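Long-range contact in particle-associated lyase (Acinetobacter bacteriophage AP22, PDB 4Y9V), which probably degrades the capsular polysaccharide of Acinetobacter baumannii as a phage tailspike lyase, and binds a capsular saccharide: residues 41-53 with 72-84. Numbering follows the deposited sequence. Where two conformers were deposited one is given.
Sequences NDLTAHLDTYLKK and DGVKKLHVKSREY. With EDO (1,2-ethanediol), chain G; EDO (1,2-ethanediol), chain J; EDO (1,2-ethanediol), chain F; EDO (1,2-ethanediol), chain I.
Ala45 O takes two bonds from His78: a straight one from the backbone N at 2.9 Å and a longer, bent one from ring ND1 at 3.3 Å, which reach it from opposite faces of the carbonyl plane. Leu47 N binds His78 O at 2.9 Å. Arg82 grips the Asp48 carboxylate end-on: NH1 donates to OD1 at 2.8 Å and NH2 to OD2 at 2.9 Å, both nearly straight at 175°. Each nitrogen meets its oxygen on that oxygen's syn side, tilted 27° out of the carboxylate plane. Arg82 NH1 also donates to Tyr84 OH, which gives its proton to Lys80 O; this hydroxyl and Lys80 CD, over one guanidinium face, help to hold the arginine facing the carboxylate. Leu47 passes CD2 over the Tyr84 ring, a CH-pi contact 4.0 Å from the centroid; Arg82 CB lies against the opposite face. At the far end Tyr50 OH donates to the anti lone pair of Asp72 OD2. Helix 63-71, in the connection between the segments, packs on Leu47, Tyr50 and Val74. Helix 47-53 crosses strand 77-79 at 86°, and strand 45-46, outermost in its sheet within this chain, pairs in parallel with 77-79 at the N-terminal end of the tailspike beta-helix.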
loop_
_atom_site.group_PDB
_atom_site.type_symbol
_atom_site.label_atom_id
_atom_site.label_comp_id
_atom_site.label_asym_id
_atom_site.label_seq_id
_atom_site.Cartn_x
_atom_site.Cartn_y
_atom_site.Cartn_z
ATOM N N ASN A 41 10.203 -18.363 46.674
ATOM C CA ASN A 41 11.386 -17.857 45.968
ATOM C C ASN A 41 11.645 -18.647 44.687
ATOM O O ASN A 41 12.033 -18.065 43.675
ATOM C CB ASN A 41 12.613 -17.905 46.865
ATOM C CG ASN A 41 12.572 -17.004 48.097
ATOM O OD1 ASN A 41 11.682 -16.182 48.259
ATOM N ND2 ASN A 41 13.577 -17.176 48.942
ATOM N N ASP A 42 11.493 -19.944 44.749
ATOM C CA ASP A 42 11.801 -20.843 43.636
ATOM C C ASP A 42 10.914 -20.589 42.413
ATOM O O ASP A 42 11.266 -21.032 41.330
ATOM C CB ASP A 42 11.637 -22.292 44.082
ATOM C CG ASP A 42 12.648 -22.852 45.049
ATOM O OD1 ASP A 42 13.724 -22.234 45.221
ATOM O OD2 ASP A 42 12.325 -23.899 45.669
ATOM N N LEU A 43 9.784 -19.909 42.597
ATOM C CA LEU A 43 8.892 -19.601 41.473
ATOM C C LEU A 43 9.499 -18.593 40.511
ATOM O O LEU A 43 8.976 -18.486 39.385
ATOM C CB LEU A 43 7.536 -19.146 41.985
ATOM C CG LEU A 43 6.745 -20.235 42.731
ATOM C CD1 LEU A 43 5.626 -19.605 43.509
ATOM C CD2 LEU A 43 6.266 -21.304 41.792
ATOM N N THR A 44 10.523 -17.865 40.896
ATOM C CA THR A 44 11.155 -16.883 40.051
ATOM C C THR A 44 12.671 -17.128 40.024
ATOM O O THR A 44 13.286 -17.152 41.088
ATOM C CB THR A 44 10.915 -15.471 40.551
ATOM O OG1 THR A 44 9.501 -15.331 40.789
ATOM C CG2 THR A 44 11.381 -14.408 39.600
ATOM N N ALA A 45 13.246 -17.237 38.836
ATOM C CA ALA A 45 14.675 -17.431 38.691
ATOM C C ALA A 45 15.354 -16.079 38.383
ATOM O O ALA A 45 14.927 -15.344 37.510
ATOM C CB ALA A 45 15.013 -18.409 37.607
ATOM N N HIS A 46 16.405 -15.807 39.120
ATOM C CA HIS A 46 17.239 -14.623 38.964
ATOM C C HIS A 46 18.678 -15.007 38.747
ATOM O O HIS A 46 19.210 -15.860 39.429
ATOM C CB HIS A 46 17.166 -13.770 40.236
ATOM C CG HIS A 46 15.835 -13.157 40.523
ATOM N ND1 HIS A 46 15.464 -11.989 39.897
ATOM C CD2 HIS A 46 14.816 -13.520 41.324
ATOM C CE1 HIS A 46 14.238 -11.666 40.320
ATOM N NE2 HIS A 46 13.830 -12.581 41.203
ATOM N N LEU A 47 19.366 -14.270 37.865
ATOM C CA LEU A 47 20.776 -14.534 37.641
ATOM C C LEU A 47 21.574 -14.390 38.937
ATOM O O LEU A 47 22.504 -15.143 39.188
ATOM C CB LEU A 47 21.326 -13.623 36.539
ATOM C CG LEU A 47 22.772 -13.865 36.163
ATOM C CD1 LEU A 47 22.955 -15.242 35.532
ATOM C CD2 LEU A 47 23.266 -12.786 35.239
ATOM N N ASP A 48 21.212 -13.407 39.778
ATOM C CA ASP A 48 22.026 -13.135 40.964
ATOM C C ASP A 48 22.087 -14.341 41.911
ATOM O O ASP A 48 23.126 -14.534 42.557
ATOM C CB ASP A 48 21.496 -11.923 41.723
ATOM C CG ASP A 48 22.045 -10.596 41.199
ATOM O OD1 ASP A 48 22.001 -10.382 39.980
ATOM O OD2 ASP A 48 22.447 -9.772 42.033
ATOM N N THR A 49 21.020 -15.122 42.049
ATOM C CA THR A 49 21.095 -16.284 42.919
ATOM C C THR A 49 22.072 -17.304 42.382
ATOM O O THR A 49 22.829 -17.953 43.139
ATOM C CB THR A 49 19.700 -16.911 43.153
ATOM O OG1 THR A 49 19.187 -17.334 41.931
ATOM C CG2 THR A 49 18.800 -15.989 43.929
ATOM N N TYR A 50 22.107 -17.523 41.060
ATOM C CA TYR A 50 23.046 -18.370 40.417
ATOM C C TYR A 50 24.488 -17.892 40.581
ATOM O O TYR A 50 25.411 -18.690 40.832
ATOM C CB TYR A 50 22.748 -18.551 38.893
ATOM C CG TYR A 50 21.821 -19.717 38.616
ATOM C CD1 TYR A 50 20.446 -19.602 38.691
ATOM C CD2 TYR A 50 22.351 -20.930 38.247
ATOM C CE1 TYR A 50 19.636 -20.712 38.419
ATOM C CE2 TYR A 50 21.555 -22.037 37.971
ATOM C CZ TYR A 50 20.206 -21.915 38.064
ATOM O OH TYR A 50 19.365 -22.989 37.809
ATOM N N LEU A 51 24.713 -16.593 40.418
ATOM C CA LEU A 51 26.051 -16.057 40.612
ATOM C C LEU A 51 26.556 -16.356 42.008
ATOM O O LEU A 51 27.704 -16.784 42.216
ATOM C CB LEU A 51 26.064 -14.537 40.331
ATOM C CG LEU A 51 25.828 -14.163 38.853
ATOM C CD1 LEU A 51 25.575 -12.686 38.738
ATOM C CD2 LEU A 51 26.978 -14.515 37.985
ATOM N N LYS A 52 25.723 -16.133 43.026
ATOM C CA LYS A 52 26.125 -16.436 44.391
ATOM C C LYS A 52 26.405 -17.911 44.547
ATOM O O LYS A 52 27.463 -18.323 45.083
ATOM C CB LYS A 52 25.067 -16.032 45.414
ATOM C CG LYS A 52 25.484 -16.357 46.868
ATOM C CD LYS A 52 26.419 -15.313 47.425
ATOM C CE LYS A 52 26.930 -15.684 48.785
ATOM N NZ LYS A 52 27.775 -16.917 48.782
ATOM N N LYS A 53 25.497 -18.763 44.122
ATOM C CA LYS A 53 25.613 -20.188 44.429
ATOM C C LYS A 53 26.812 -20.789 43.717
ATOM O O LYS A 53 27.478 -21.686 44.261
ATOM C CB LYS A 53 24.302 -20.914 44.102
ATOM C CG LYS A 53 24.238 -22.313 44.619
ATOM C CD LYS A 53 24.499 -22.438 46.105
ATOM C CE LYS A 53 24.037 -23.781 46.665
ATOM N NZ LYS A 53 24.581 -23.974 48.061
ATOM N N ASP A 72 19.945 -26.473 33.654
ATOM C CA ASP A 72 19.059 -26.789 34.720
ATOM C C ASP A 72 17.586 -26.762 34.170
ATOM O O ASP A 72 16.766 -27.131 35.024
ATOM C CB ASP A 72 19.230 -25.859 35.927
ATOM C CG ASP A 72 20.516 -26.077 36.709
ATOM O OD1 ASP A 72 21.225 -27.102 36.505
ATOM O OD2 ASP A 72 20.816 -25.210 37.578
ATOM N N GLY A 73 17.368 -26.369 32.980
ATOM C CA GLY A 73 15.988 -26.327 32.495
ATOM C C GLY A 73 15.183 -25.157 33.010
ATOM O O GLY A 73 13.937 -25.196 33.008
ATOM N N VAL A 74 15.835 -24.080 33.501
ATOM C CA VAL A 74 15.130 -22.854 33.929
ATOM C C VAL A 74 14.444 -22.349 32.706
ATOM O O VAL A 74 15.096 -22.207 31.654
ATOM C CB VAL A 74 16.121 -21.855 34.503
ATOM C CG1 VAL A 74 15.495 -20.452 34.618
ATOM C CG2 VAL A 74 16.615 -22.339 35.863
ATOM N N LYS A 75 13.165 -22.026 32.795
ATOM C CA LYS A 75 12.410 -21.552 31.627
ATOM C C LYS A 75 12.173 -20.068 31.572
ATOM O O LYS A 75 11.609 -19.582 30.542
ATOM C CB LYS A 75 11.067 -22.279 31.576
ATOM C CG LYS A 75 11.179 -23.778 31.323
ATOM C CD LYS A 75 10.067 -24.676 31.653
ATOM C CE LYS A 75 10.425 -26.102 31.188
ATOM N NZ LYS A 75 11.579 -26.702 31.955
ATOM N N LYS A 76 12.594 -19.341 32.598
ATOM C CA LYS A 76 12.439 -17.886 32.542
ATOM C C LYS A 76 13.454 -17.334 33.518
ATOM O O LYS A 76 13.396 -17.622 34.724
ATOM C CB LYS A 76 11.002 -17.536 32.900
ATOM C CG LYS A 76 10.675 -16.067 32.766
ATOM C CD LYS A 76 9.201 -15.842 33.020
ATOM C CE LYS A 76 8.790 -14.420 32.949
ATOM N NZ LYS A 76 7.285 -14.219 32.966
ATOM N N LEU A 77 14.374 -16.518 32.995
ATOM C CA LEU A 77 15.449 -15.975 33.809
ATOM C C LEU A 77 15.370 -14.450 33.853
ATOM O O LEU A 77 15.393 -13.792 32.792
ATOM C CB LEU A 77 16.811 -16.372 33.241
ATOM C CG LEU A 77 18.035 -15.859 34.028
ATOM C CD1 LEU A 77 18.134 -16.532 35.379
ATOM C CD2 LEU A 77 19.296 -16.011 33.201
ATOM N N HIS A 78 15.318 -13.900 35.050
ATOM C CA HIS A 78 15.369 -12.450 35.276
ATOM C C HIS A 78 16.819 -12.043 35.493
ATOM O O HIS A 78 17.546 -12.708 36.235
ATOM C CB HIS A 78 14.521 -12.078 36.488
ATOM C CG HIS A 78 13.081 -12.319 36.285
ATOM N ND1 HIS A 78 12.462 -13.527 36.381
ATOM C CD2 HIS A 78 12.136 -11.388 35.935
ATOM C CE1 HIS A 78 11.121 -13.305 36.065
ATOM N NE2 HIS A 78 10.950 -12.026 35.825
ATOM N N VAL A 79 17.229 -10.954 34.856
ATOM C CA VAL A 79 18.614 -10.468 34.914
ATOM C C VAL A 79 18.648 -9.009 35.344
ATOM O O VAL A 79 18.015 -8.150 34.706
ATOM C CB VAL A 79 19.336 -10.676 33.579
ATOM C CG1 VAL A 79 20.768 -10.186 33.659
ATOM C CG2 VAL A 79 19.275 -12.132 33.147
ATOM N N LYS A 80 19.414 -8.729 36.391
ATOM C CA LYS A 80 19.664 -7.389 36.880
ATOM C C LYS A 80 20.565 -6.640 35.949
ATOM O O LYS A 80 21.532 -7.164 35.366
ATOM C CB LYS A 80 20.321 -7.503 38.259
ATOM C CG LYS A 80 20.666 -6.200 38.942
ATOM C CD LYS A 80 21.180 -6.367 40.381
ATOM C CE LYS A 80 21.672 -5.099 40.991
ATOM N NZ LYS A 80 20.552 -4.146 41.270
ATOM N N SER A 81 20.310 -5.333 35.825
ATOM C CA SER A 81 21.056 -4.454 34.929
ATOM C C SER A 81 22.522 -4.292 35.375
ATOM O O SER A 81 22.825 -3.615 36.358
ATOM C CB SER A 81 20.395 -3.087 34.952
ATOM O OG SER A 81 21.019 -2.198 34.076
ATOM N N ARG A 82 23.408 -4.901 34.593
ATOM C CA ARG A 82 24.852 -4.782 34.661
ATOM C C ARG A 82 25.369 -5.101 33.253
ATOM O O ARG A 82 24.645 -5.693 32.457
ATOM C CB ARG A 82 25.544 -5.786 35.647
ATOM C CG ARG A 82 25.045 -5.807 37.069
ATOM C CD ARG A 82 25.890 -6.788 37.878
ATOM N NE ARG A 82 25.542 -6.957 39.273
ATOM C CZ ARG A 82 24.662 -7.839 39.736
ATOM N NH1 ARG A 82 23.959 -8.627 38.926
ATOM N NH2 ARG A 82 24.486 -7.949 41.040
ATOM N N GLU A 83 26.635 -4.788 33.003
ATOM C CA GLU A 83 27.336 -5.318 31.839
ATOM C C GLU A 83 28.053 -6.605 32.264
ATOM O O GLU A 83 28.876 -6.547 33.210
ATOM C CB GLU A 83 28.295 -4.327 31.234
ATOM C CG GLU A 83 28.961 -4.861 29.989
ATOM C CD GLU A 83 29.790 -3.862 29.242
ATOM O OE1 GLU A 83 29.250 -2.777 28.935
ATOM O OE2 GLU A 83 30.972 -4.146 28.884
ATOM N N TYR A 84 27.771 -7.699 31.602
ATOM C CA TYR A 84 28.333 -9.011 31.929
ATOM C C TYR A 84 29.236 -9.488 30.813
ATOM O O TYR A 84 28.827 -9.524 29.636
ATOM C CB TYR A 84 27.224 -10.031 32.091
ATOM C CG TYR A 84 26.215 -9.720 33.161
ATOM C CD1 TYR A 84 26.441 -10.051 34.482
ATOM C CD2 TYR A 84 25.011 -9.090 32.862
ATOM C CE1 TYR A 84 25.515 -9.781 35.470
ATOM C CE2 TYR A 84 24.082 -8.807 33.835
ATOM C CZ TYR A 84 24.314 -9.156 35.138
ATOM O OH TYR A 84 23.416 -8.912 36.140
HETATM C C1 EDO G . 16.785 -9.091 38.947
HETATM O O1 EDO G . 17.228 -10.351 38.629
HETATM C C2 EDO G . 16.016 -8.388 37.800
HETATM O O2 EDO G . 14.764 -8.965 37.565
HETATM C C1 EDO J . 11.774 -20.070 36.522
HETATM O O1 EDO J . 11.387 -20.492 35.208
HETATM C C2 EDO J . 11.901 -21.235 37.452
HETATM O O2 EDO J . 12.954 -22.097 37.075
HETATM C C1 EDO F . 23.538 -23.742 40.871
HETATM O O1 EDO F . 24.491 -24.612 41.513
HETATM C C2 EDO F . 22.399 -24.559 40.347
HETATM O O2 EDO F . 22.826 -25.429 39.334
HETATM C C1 EDO I . 22.536 -10.638 45.357
HETATM O O1 EDO I . 21.667 -9.826 44.643
HETATM C C2 EDO I . 23.762 -10.026 45.993
HETATM O O2 EDO I . 24.589 -9.402 44.966
HETATM O O HOH W 1 11.720 -16.485 36.513
HETATM O O HOH W 2 11.363 -17.220 36.600
HETATM O O HOH W 3 19.858 -11.077 38.412
HETATM O O HOH W 4 21.440 -10.487 37.390
#